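Local atomic coordinates of major extracellular endoglucanase (Xanthomonas campestris pv. campestris, PDB entry 4TUF), a protein that hydrolyses internal beta-1,4-glucosidic linkages in cellulose, lichenin and cereal beta-glucans, with this chain forming its glycoside hydrolase family 5 catalytic domain. Residues A[27-32]-A[59-65]; A[31-37]-A[70-76]; A[40-44]-A[94-98]. All blocks are in the same frame, centred on the assembly; numbering follows the deposited sequence.

In the fold
Three contacts tie the first beta-alpha units of the TIM barrel together. After strand 16-23 the chain enters a loop, and its first part, 27-32, meets the end of strand 56-61 and the turn beyond it in contact 1. The next part, 31-37, sharing Asn-31 and His-32, runs beside the loop 70-76 in contact 2, so the two loops lie side by side. Contact 3 then joins the start of helix 42-51 to the middle of helix 88-102. Each contact closes a long excursion of the chain, and all three pairs cross rather than nest, their segments alternating in sequence. Phe-27 of contact 1 reaches Val-95 of contact 3, while Leu-37 of contact 2 packs on Trp-42.

Contact 1. Residues A[27-32]-A[59-65]; sequences FETGNH and LPFCPAT
Phe-27 and Thr-65 meet where strand 56-61 of the TIM barrel ends and the loop after strand 16-23 runs beside it. The tight part centres on the carbonyl of Phe-27. Its O accepts a bond from Thr-65 OG1 at 2.6 Å, the hydroxyl tilted 22° from the carbonyl plane, and a weak one from Cys-62 N, so a buried polar atom has two donors. Thr-65 suits this place because CG2, anti to its backbone N, turns to CD1 of the Phe-27 ring while OG1 bonds. At the other ortho carbon, CD2, Leu-59 CD2 lies at the ring edge, 4.0 Å away. Glu-28 lies alongside Pro-60 with its OE1 bound to Gly-26 N; the side chain of Pro-60 is about 6 Å from that of Glu-278, probably the nucleophile. The looser side is the type I turn 29-32, where Gly-30 is exposed and His-32 only partly covered. The imidazole presents its edge to Cys-62 SG, which is disulfide-bonded to Cys-115, and Ala-64 CB sits 3.7 Å from His-32 NE2. Back in the interior, one water accepts from Phe-27 N at 2.9 Å and donates to Pro-60 O at 2.7 Å.

Contact 2. Residues A[31-37]-A[70-76]; sequences NHVMHGL and TMPASID
With CG beside its backbone N (chi1 -50°), the imidazole of His-32 is swung under the methyl of Thr-70, whose CG2 stands anti to its own N. The two side chains cross at about a right angle, and CG2 lies over one face of the ring, 3.6 Å from the centroid and 16° off the normal: a CH-pi contact. The same threonine rotation leaves OG1 to bond Ala-64 O, so a beta-branched residue with one methyl and one hydroxyl fits both demands. Val-33 CG2 meets Ile-75 CD1 at 3.9 Å. These pairs join two successive loops that follow strands of the TIM barrel, one after strand 16-23 and the other after strand 56-61. Two backbone bonds join them, one near the start of 31-37 and one at its end. Ala-73 N donates to Asn-31 O at 3.0 Å, while Pro-72, which has no N-H to satisfy, adds a CA-H...O contact to the same oxygen. Farther along, Asp-76 N bonds Leu-37 O at 2.8 Å. The carboxylate of Asp-76 turns to Ser-78 N and Arg-79 instead. Beside these bonds Val-33, Pro-72 and Ile-75 supply branched or cyclic carbon surface that also packs on Ile-91 of helix 88-102, and Leu-37 CB rests 4.2 Å from Ile-75 CG2.

Contact 3. Residues A[40-44]-A[94-98]; sequences RNWKD and KVIAE. With 2HP (dihydrogenphosphate ion), chain E.
The ammonium of Lys-43 is drawn to two anions: its NZ lies 3.0 Å from O4 of the bound dihydrogenphosphate and 3.8 Å from Glu-98 OE1, the latter a long salt bridge. Lys-94 comes to the ion from the other helix, its CE 3.3 Å from O3 and NZ a little farther, and Asp-82 belongs to the same site. Lysines suit the rim of a site that holds an anion. Beneath this polar rim Trp-42 packs between the helices. Its chi1 of 68° sets the indole between backbone N and carbonyl carbon, directed at the second helix, and Glu-98 CB lies at the ring edge, near its plane, 3.6 Å from CZ3. Lys-94, Val-95 and Glu-98 form the surface that receives it: Lys-94 CG approaches CH2, and Val-95 CG2 touches Trp-42 CE3 at 4.0 Å, the two side chains running past each other in opposite directions. In the outer layer of the TIM barrel, the first turn of helix 42-51 here meets the middle of helix 88-102. Glu-98 suits both halves of the contact, its methylenes lying against the tryptophan while the chain, bent at chi2, carries the carboxylate to Lys-43, its plane 83° from that of the indole. Trp-42 NE1 donates to Asp-82 OD1, which satisfies the polar edge of a buried ring. The helix start is defined by Asn-41, an N-cap whose OD1 accepts from Asp-44 N at 3.0 Å.

Contact 1. Residues A[27-32]-A[59-65]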
loop_
_atom_site.group_PDB
_atom_site.type_symbol
_atom_site.label_atom_id
_atom_site.label_comp_id
_atom_site.label_asym_id
_atom_site.label_seq_id
_atom_site.Cartn_x
_atom_site.Cartn_y
_atom_site.Cartn_z
ATOM N N PHE A 27 -10.526 -3.662 6.514
ATOM C CA PHE A 27 -10.640 -2.700 7.610
ATOM C C PHE A 27 -10.978 -1.288 7.129
ATOM O O PHE A 27 -11.246 -0.402 7.941
ATOM C CB PHE A 27 -9.346 -2.660 8.432
ATOM C CG PHE A 27 -9.176 -3.825 9.372
ATOM C CD1 PHE A 27 -9.954 -3.930 10.514
ATOM C CD2 PHE A 27 -8.229 -4.806 9.123
ATOM C CE1 PHE A 27 -9.801 -4.995 11.380
ATOM C CE2 PHE A 27 -8.070 -5.874 9.985
ATOM C CZ PHE A 27 -8.858 -5.970 11.115
ATOM N N GLU A 28 -10.962 -1.071 5.816
ATOM C CA GLU A 28 -11.271 0.246 5.274
ATOM C C GLU A 28 -12.638 0.246 4.606
ATOM O O GLU A 28 -12.988 1.181 3.887
ATOM C CB GLU A 28 -10.184 0.695 4.286
ATOM C CG GLU A 28 -10.333 0.183 2.852
ATOM C CD GLU A 28 -10.250 -1.333 2.728
ATOM O OE1 GLU A 28 -9.820 -2.007 3.694
ATOM O OE2 GLU A 28 -10.615 -1.847 1.646
ATOM N N THR A 29 -13.416 -0.803 4.858
ATOM C CA THR A 29 -14.721 -0.947 4.224
ATOM C C THR A 29 -15.868 -0.904 5.224
ATOM O O THR A 29 -15.656 -0.780 6.431
ATOM C CB THR A 29 -14.820 -2.263 3.447
ATOM O OG1 THR A 29 -15.011 -3.344 4.369
ATOM C CG2 THR A 29 -13.556 -2.495 2.628
ATOM N N GLY A 30 -17.086 -1.029 4.705
ATOM C CA GLY A 30 -18.279 -0.981 5.523
ATOM C C GLY A 30 -18.335 -2.062 6.579
ATOM O O GLY A 30 -19.047 -1.919 7.569
ATOM N N ASN A 31 -17.582 -3.141 6.370
ATOM C CA ASN A 31 -17.526 -4.256 7.314
ATOM C C ASN A 31 -16.608 -3.994 8.504
ATOM O O ASN A 31 -16.786 -4.589 9.566
ATOM C CB ASN A 31 -17.070 -5.528 6.603
ATOM C CG ASN A 31 -18.072 -6.013 5.575
ATOM O OD1 ASN A 31 -19.248 -5.647 5.612
ATOM N ND2 ASN A 31 -17.611 -6.853 4.653
ATOM N N HIS A 32 -15.628 -3.114 8.311
ATOM C CA HIS A 32 -14.663 -2.750 9.348
ATOM C C HIS A 32 -13.949 -3.964 9.948
ATOM O O HIS A 32 -13.797 -4.069 11.163
ATOM C CB HIS A 32 -15.350 -1.951 10.457
ATOM C CG HIS A 32 -16.181 -0.812 9.952
ATOM N ND1 HIS A 32 -17.560 -0.836 9.955
ATOM C CD2 HIS A 32 -15.828 0.382 9.418
ATOM C CE1 HIS A 32 -18.020 0.296 9.453
ATOM N NE2 HIS A 32 -16.989 1.051 9.116
ATOM N N LEU A 59 -1.921 -2.905 5.557
ATOM C CA LEU A 59 -3.278 -2.916 6.114
ATOM C C LEU A 59 -4.056 -1.623 5.884
ATOM O O LEU A 59 -3.882 -0.652 6.620
ATOM C CB LEU A 59 -3.231 -3.183 7.620
ATOM C CG LEU A 59 -3.392 -4.614 8.121
ATOM C CD1 LEU A 59 -3.561 -4.600 9.628
ATOM C CD2 LEU A 59 -4.577 -5.284 7.452
ATOM N N PRO A 60 -4.921 -1.604 4.863
ATOM C CA PRO A 60 -5.833 -0.464 4.736
ATOM C C PRO A 60 -6.774 -0.344 5.938
ATOM O O PRO A 60 -7.211 -1.352 6.481
ATOM C CB PRO A 60 -6.617 -0.782 3.456
ATOM C CG PRO A 60 -5.706 -1.677 2.663
ATOM C CD PRO A 60 -4.970 -2.498 3.691
ATOM N N PHE A 61 -7.060 0.882 6.357
ATOM C CA PHE A 61 -8.061 1.131 7.389
ATOM C C PHE A 61 -8.810 2.425 7.065
ATOM O O PHE A 61 -8.436 3.152 6.152
ATOM C CB PHE A 61 -7.418 1.218 8.774
ATOM C CG PHE A 61 -6.540 2.428 8.959
ATOM C CD1 PHE A 61 -7.068 3.624 9.434
ATOM C CD2 PHE A 61 -5.189 2.373 8.652
ATOM C CE1 PHE A 61 -6.264 4.743 9.593
ATOM C CE2 PHE A 61 -4.382 3.485 8.808
ATOM C CZ PHE A 61 -4.921 4.673 9.281
ATOM N N CYS A 62 -9.864 2.709 7.819
ATOM C CA CYS A 62 -10.626 3.938 7.653
ATOM C C CYS A 62 -10.881 4.508 9.040
ATOM O O CYS A 62 -10.760 3.782 10.025
ATOM C CB CYS A 62 -11.935 3.671 6.909
ATOM S SG CYS A 62 -13.111 2.605 7.792
ATOM N N PRO A 63 -11.204 5.808 9.132
ATOM C CA PRO A 63 -11.465 6.434 10.432
ATOM C C PRO A 63 -12.504 5.700 11.280
ATOM O O PRO A 63 -12.257 5.470 12.465
ATOM C CB PRO A 63 -11.975 7.819 10.044
ATOM C CG PRO A 63 -11.261 8.122 8.780
ATOM C CD PRO A 63 -11.176 6.808 8.047
ATOM N N ALA A 64 -13.636 5.337 10.685
ATOM C CA ALA A 64 -14.706 4.659 11.415
ATOM C C ALA A 64 -14.210 3.417 12.158
ATOM O O ALA A 64 -14.647 3.140 13.275
ATOM C CB ALA A 64 -15.832 4.285 10.469
ATOM N N THR A 65 -13.295 2.678 11.537
ATOM C CA THR A 65 -12.736 1.472 12.144
ATOM C C THR A 65 -12.002 1.783 13.454
ATOM O O THR A 65 -11.980 0.963 14.378
ATOM C CB THR A 65 -11.777 0.764 11.165
ATOM O OG1 THR A 65 -12.531 0.235 10.069
ATOM C CG2 THR A 65 -11.028 -0.366 11.844
HETATM O O HOH W 1 -7.699 -3.908 5.901
#

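Contact 2. Residues A[31-37]-A[70-76]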
loop_
_atom_site.group_PDB
_atom_site.type_symbol
_atom_site.label_atom_id
_atom_site.label_comp_id
_atom_site.label_asym_id
_atom_site.label_seq_id
_atom_site.Cartn_x
_atom_site.Cartn_y
_atom_site.Cartn_z
ATOM N N ASN A 31 -17.582 -3.141 6.370
ATOM C CA ASN A 31 -17.526 -4.256 7.314
ATOM C C ASN A 31 -16.608 -3.994 8.504
ATOM O O ASN A 31 -16.786 -4.589 9.566
ATOM C CB ASN A 31 -17.070 -5.528 6.603
ATOM C CG ASN A 31 -18.072 -6.013 5.575
ATOM O OD1 ASN A 31 -19.248 -5.647 5.612
ATOM N ND2 ASN A 31 -17.611 -6.853 4.653
ATOM N N HIS A 32 -15.628 -3.114 8.311
ATOM C CA HIS A 32 -14.663 -2.750 9.348
ATOM C C HIS A 32 -13.949 -3.964 9.948
ATOM O O HIS A 32 -13.797 -4.069 11.163
ATOM C CB HIS A 32 -15.350 -1.951 10.457
ATOM C CG HIS A 32 -16.181 -0.812 9.952
ATOM N ND1 HIS A 32 -17.560 -0.836 9.955
ATOM C CD2 HIS A 32 -15.828 0.382 9.418
ATOM C CE1 HIS A 32 -18.020 0.296 9.453
ATOM N NE2 HIS A 32 -16.989 1.051 9.116
ATOM N N VAL A 33 -13.511 -4.876 9.088
ATOM C CA VAL A 33 -12.745 -6.045 9.506
ATOM C C VAL A 33 -12.127 -6.646 8.251
ATOM O O VAL A 33 -12.706 -6.525 7.172
ATOM C CB VAL A 33 -13.633 -7.089 10.248
ATOM C CG1 VAL A 33 -14.710 -7.648 9.325
ATOM C CG2 VAL A 33 -12.791 -8.216 10.848
ATOM N N MET A 34 -10.956 -7.272 8.370
ATOM C CA MET A 34 -10.331 -7.907 7.207
ATOM C C MET A 34 -11.296 -8.920 6.592
ATOM O O MET A 34 -12.034 -9.589 7.307
ATOM C CB MET A 34 -9.001 -8.575 7.578
ATOM C CG MET A 34 -9.132 -9.788 8.470
ATOM S SD MET A 34 -7.554 -10.590 8.820
ATOM C CE MET A 34 -7.142 -11.238 7.215
ATOM N N HIS A 35 -11.299 -9.000 5.266
ATOM C CA HIS A 35 -12.265 -9.809 4.526
ATOM C C HIS A 35 -12.010 -11.307 4.611
ATOM O O HIS A 35 -10.893 -11.746 4.878
ATOM C CB HIS A 35 -12.280 -9.396 3.050
ATOM C CG HIS A 35 -13.122 -8.192 2.765
ATOM N ND1 HIS A 35 -12.877 -7.350 1.703
ATOM C CD2 HIS A 35 -14.210 -7.693 3.399
ATOM C CE1 HIS A 35 -13.776 -6.381 1.695
ATOM N NE2 HIS A 35 -14.596 -6.567 2.714
ATOM N N GLY A 36 -13.062 -12.084 4.368
ATOM C CA GLY A 36 -12.945 -13.524 4.264
ATOM C C GLY A 36 -13.280 -14.273 5.535
ATOM O O GLY A 36 -13.220 -15.504 5.576
ATOM N N LEU A 37 -13.647 -13.541 6.578
ATOM C CA LEU A 37 -13.959 -14.175 7.850
ATOM C C LEU A 37 -15.364 -14.775 7.829
ATOM O O LEU A 37 -15.864 -15.235 8.854
ATOM C CB LEU A 37 -13.805 -13.182 9.004
ATOM C CG LEU A 37 -12.422 -12.523 9.086
ATOM C CD1 LEU A 37 -12.185 -11.863 10.437
ATOM C CD2 LEU A 37 -11.308 -13.519 8.770
ATOM N N THR A 70 -17.539 1.183 16.881
ATOM C CA THR A 70 -17.814 0.676 15.544
ATOM C C THR A 70 -17.800 -0.852 15.563
ATOM O O THR A 70 -16.799 -1.472 15.927
ATOM C CB THR A 70 -16.799 1.196 14.512
ATOM O OG1 THR A 70 -16.979 2.607 14.335
ATOM C CG2 THR A 70 -16.994 0.501 13.166
ATOM N N MET A 71 -18.922 -1.459 15.194
ATOM C CA MET A 71 -19.016 -2.913 15.185
ATOM C C MET A 71 -18.677 -3.469 13.809
ATOM O O MET A 71 -18.936 -2.825 12.793
ATOM C CB MET A 71 -20.413 -3.359 15.612
ATOM C CG MET A 71 -20.743 -3.054 17.072
ATOM S SD MET A 71 -19.662 -3.901 18.252
ATOM C CE MET A 71 -20.067 -5.620 17.929
ATOM N N PRO A 72 -18.075 -4.664 13.770
ATOM C CA PRO A 72 -17.771 -5.320 12.494
ATOM C C PRO A 72 -18.981 -6.029 11.893
ATOM O O PRO A 72 -20.001 -6.202 12.566
ATOM C CB PRO A 72 -16.693 -6.329 12.876
ATOM C CG PRO A 72 -17.018 -6.681 14.285
ATOM C CD PRO A 72 -17.545 -5.420 14.919
ATOM N N ALA A 73 -18.863 -6.430 10.633
ATOM C CA ALA A 73 -19.917 -7.184 9.966
ATOM C C ALA A 73 -19.313 -8.298 9.124
ATOM O O ALA A 73 -18.103 -8.314 8.886
ATOM C CB ALA A 73 -20.768 -6.269 9.104
ATOM N N SER A 74 -20.168 -9.225 8.694
ATOM C CA SER A 74 -19.809 -10.338 7.805
ATOM C C SER A 74 -18.898 -11.386 8.450
ATOM O O SER A 74 -18.391 -12.273 7.763
ATOM C CB SER A 74 -19.148 -9.817 6.520
ATOM O OG SER A 74 -17.806 -9.406 6.750
ATOM N N ILE A 75 -18.689 -11.305 9.758
ATOM C CA ILE A 75 -17.864 -12.306 10.418
ATOM C C ILE A 75 -18.681 -13.540 10.771
ATOM O O ILE A 75 -19.709 -13.442 11.442
ATOM C CB ILE A 75 -17.208 -11.770 11.700
ATOM C CG1 ILE A 75 -16.383 -10.519 11.400
ATOM C CG2 ILE A 75 -16.323 -12.841 12.326
ATOM C CD1 ILE A 75 -15.759 -9.906 12.631
ATOM N N ASP A 76 -18.218 -14.694 10.297
ATOM C CA ASP A 76 -18.736 -15.997 10.705
ATOM C C ASP A 76 -18.125 -16.382 12.050
ATOM O O ASP A 76 -16.982 -16.835 12.109
ATOM C CB ASP A 76 -18.409 -17.048 9.643
ATOM C CG ASP A 76 -19.061 -18.398 9.913
ATOM O OD1 ASP A 76 -19.370 -18.723 11.081
ATOM O OD2 ASP A 76 -19.256 -19.147 8.932
#

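Contact 3. Residues A[40-44]-A[94-98]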
loop_
_atom_site.group_PDB
_atom_site.type_symbol
_atom_site.label_atom_id
_atom_site.label_comp_id
_atom_site.label_asym_id
_atom_site.label_seq_id
_atom_site.Cartn_x
_atom_site.Cartn_y
_atom_site.Cartn_z
ATOM N N ARG A 40 -13.242 -18.160 6.273
ATOM C CA ARG A 40 -12.006 -18.624 6.900
ATOM C C ARG A 40 -11.850 -18.146 8.342
ATOM O O ARG A 40 -12.496 -17.187 8.765
ATOM C CB ARG A 40 -10.795 -18.152 6.086
ATOM C CG ARG A 40 -10.805 -18.570 4.624
ATOM C CD ARG A 40 -10.482 -20.047 4.455
ATOM N NE ARG A 40 -9.236 -20.429 5.119
ATOM C CZ ARG A 40 -8.018 -20.159 4.653
ATOM N NH1 ARG A 40 -7.867 -19.494 3.517
ATOM N NH2 ARG A 40 -6.947 -20.550 5.329
ATOM N N ASN A 41 -10.983 -18.825 9.087
ATOM C CA ASN A 41 -10.559 -18.366 10.404
ATOM C C ASN A 41 -9.403 -17.388 10.254
ATOM O O ASN A 41 -8.431 -17.678 9.556
ATOM C CB ASN A 41 -10.152 -19.548 11.284
ATOM C CG ASN A 41 -9.515 -19.113 12.586
ATOM O OD1 ASN A 41 -8.293 -19.040 12.699
ATOM N ND2 ASN A 41 -10.343 -18.818 13.578
ATOM N N TRP A 42 -9.510 -16.231 10.899
ATOM C CA TRP A 42 -8.572 -15.133 10.652
ATOM C C TRP A 42 -7.127 -15.519 10.966
ATOM O O TRP A 42 -6.216 -15.188 10.213
ATOM C CB TRP A 42 -8.974 -13.894 11.464
ATOM C CG TRP A 42 -8.807 -14.061 12.942
ATOM C CD1 TRP A 42 -9.655 -14.708 13.805
ATOM C CD2 TRP A 42 -7.720 -13.579 13.735
ATOM N NE1 TRP A 42 -9.156 -14.654 15.087
ATOM C CE2 TRP A 42 -7.969 -13.968 15.068
ATOM C CE3 TRP A 42 -6.561 -12.854 13.447
ATOM C CZ2 TRP A 42 -7.098 -13.655 16.107
ATOM C CZ3 TRP A 42 -5.700 -12.546 14.476
ATOM C CH2 TRP A 42 -5.971 -12.943 15.791
ATOM N N LYS A 43 -6.926 -16.230 12.073
ATOM C CA LYS A 43 -5.594 -16.656 12.483
ATOM C C LYS A 43 -5.010 -17.656 11.485
ATOM O O LYS A 43 -3.828 -17.583 11.143
ATOM C CB LYS A 43 -5.638 -17.272 13.884
ATOM C CG LYS A 43 -4.554 -16.795 14.836
ATOM C CD LYS A 43 -4.362 -17.795 15.972
ATOM C CE LYS A 43 -3.691 -17.173 17.194
ATOM N NZ LYS A 43 -4.624 -16.291 17.958
ATOM N N ASP A 44 -5.841 -18.584 11.015
ATOM C CA ASP A 44 -5.392 -19.593 10.059
ATOM C C ASP A 44 -5.065 -18.983 8.699
ATOM O O ASP A 44 -4.156 -19.439 8.010
ATOM C CB ASP A 44 -6.445 -20.693 9.904
ATOM C CG ASP A 44 -6.489 -21.631 11.103
ATOM O OD1 ASP A 44 -5.878 -21.297 12.145
ATOM O OD2 ASP A 44 -7.138 -22.699 11.009
ATOM N N LYS A 94 -6.093 -6.979 17.714
ATOM C CA LYS A 94 -5.780 -8.402 17.771
ATOM C C LYS A 94 -5.061 -8.905 16.511
ATOM O O LYS A 94 -4.214 -9.796 16.586
ATOM C CB LYS A 94 -7.064 -9.199 17.996
ATOM C CG LYS A 94 -6.858 -10.548 18.645
ATOM C CD LYS A 94 -8.189 -11.158 19.052
ATOM C CE LYS A 94 -7.981 -12.354 19.964
ATOM N NZ LYS A 94 -7.365 -11.940 21.256
ATOM N N VAL A 95 -5.403 -8.338 15.357
ATOM C CA VAL A 95 -4.783 -8.750 14.100
ATOM C C VAL A 95 -3.334 -8.266 14.002
ATOM O O VAL A 95 -2.440 -9.026 13.625
ATOM C CB VAL A 95 -5.580 -8.236 12.881
ATOM C CG1 VAL A 95 -4.789 -8.452 11.601
ATOM C CG2 VAL A 95 -6.924 -8.944 12.791
ATOM N N ILE A 96 -3.107 -7.004 14.347
ATOM C CA ILE A 96 -1.761 -6.442 14.353
ATOM C C ILE A 96 -0.876 -7.183 15.357
ATOM O O ILE A 96 0.309 -7.415 15.106
ATOM C CB ILE A 96 -1.799 -4.933 14.664
ATOM C CG1 ILE A 96 -2.294 -4.172 13.432
ATOM C CG2 ILE A 96 -0.429 -4.412 15.058
ATOM C CD1 ILE A 96 -2.832 -2.799 13.737
ATOM N N ALA A 97 -1.469 -7.583 16.478
ATOM C CA ALA A 97 -0.751 -8.345 17.493
ATOM C C ALA A 97 -0.353 -9.726 16.972
ATOM O O ALA A 97 0.681 -10.273 17.366
ATOM C CB ALA A 97 -1.596 -8.472 18.762
ATOM N N GLU A 98 -1.177 -10.285 16.088
ATOM C CA GLU A 98 -0.917 -11.610 15.530
ATOM C C GLU A 98 0.212 -11.568 14.508
ATOM O O GLU A 98 1.112 -12.409 14.538
ATOM C CB GLU A 98 -2.179 -12.191 14.888
ATOM C CG GLU A 98 -1.947 -13.499 14.137
ATOM C CD GLU A 98 -1.550 -14.646 15.050
ATOM O OE1 GLU A 98 -1.712 -14.520 16.285
ATOM O OE2 GLU A 98 -1.078 -15.681 14.527
HETATM P P 2HP E . -7.044 -16.025 21.321
HETATM O O1 2HP E . -6.275 -16.335 22.583
HETATM O O2 2HP E . -7.515 -17.308 20.672
HETATM O O3 2HP E . -8.239 -15.168 21.668
HETATM O O4 2HP E . -6.144 -15.282 20.359
#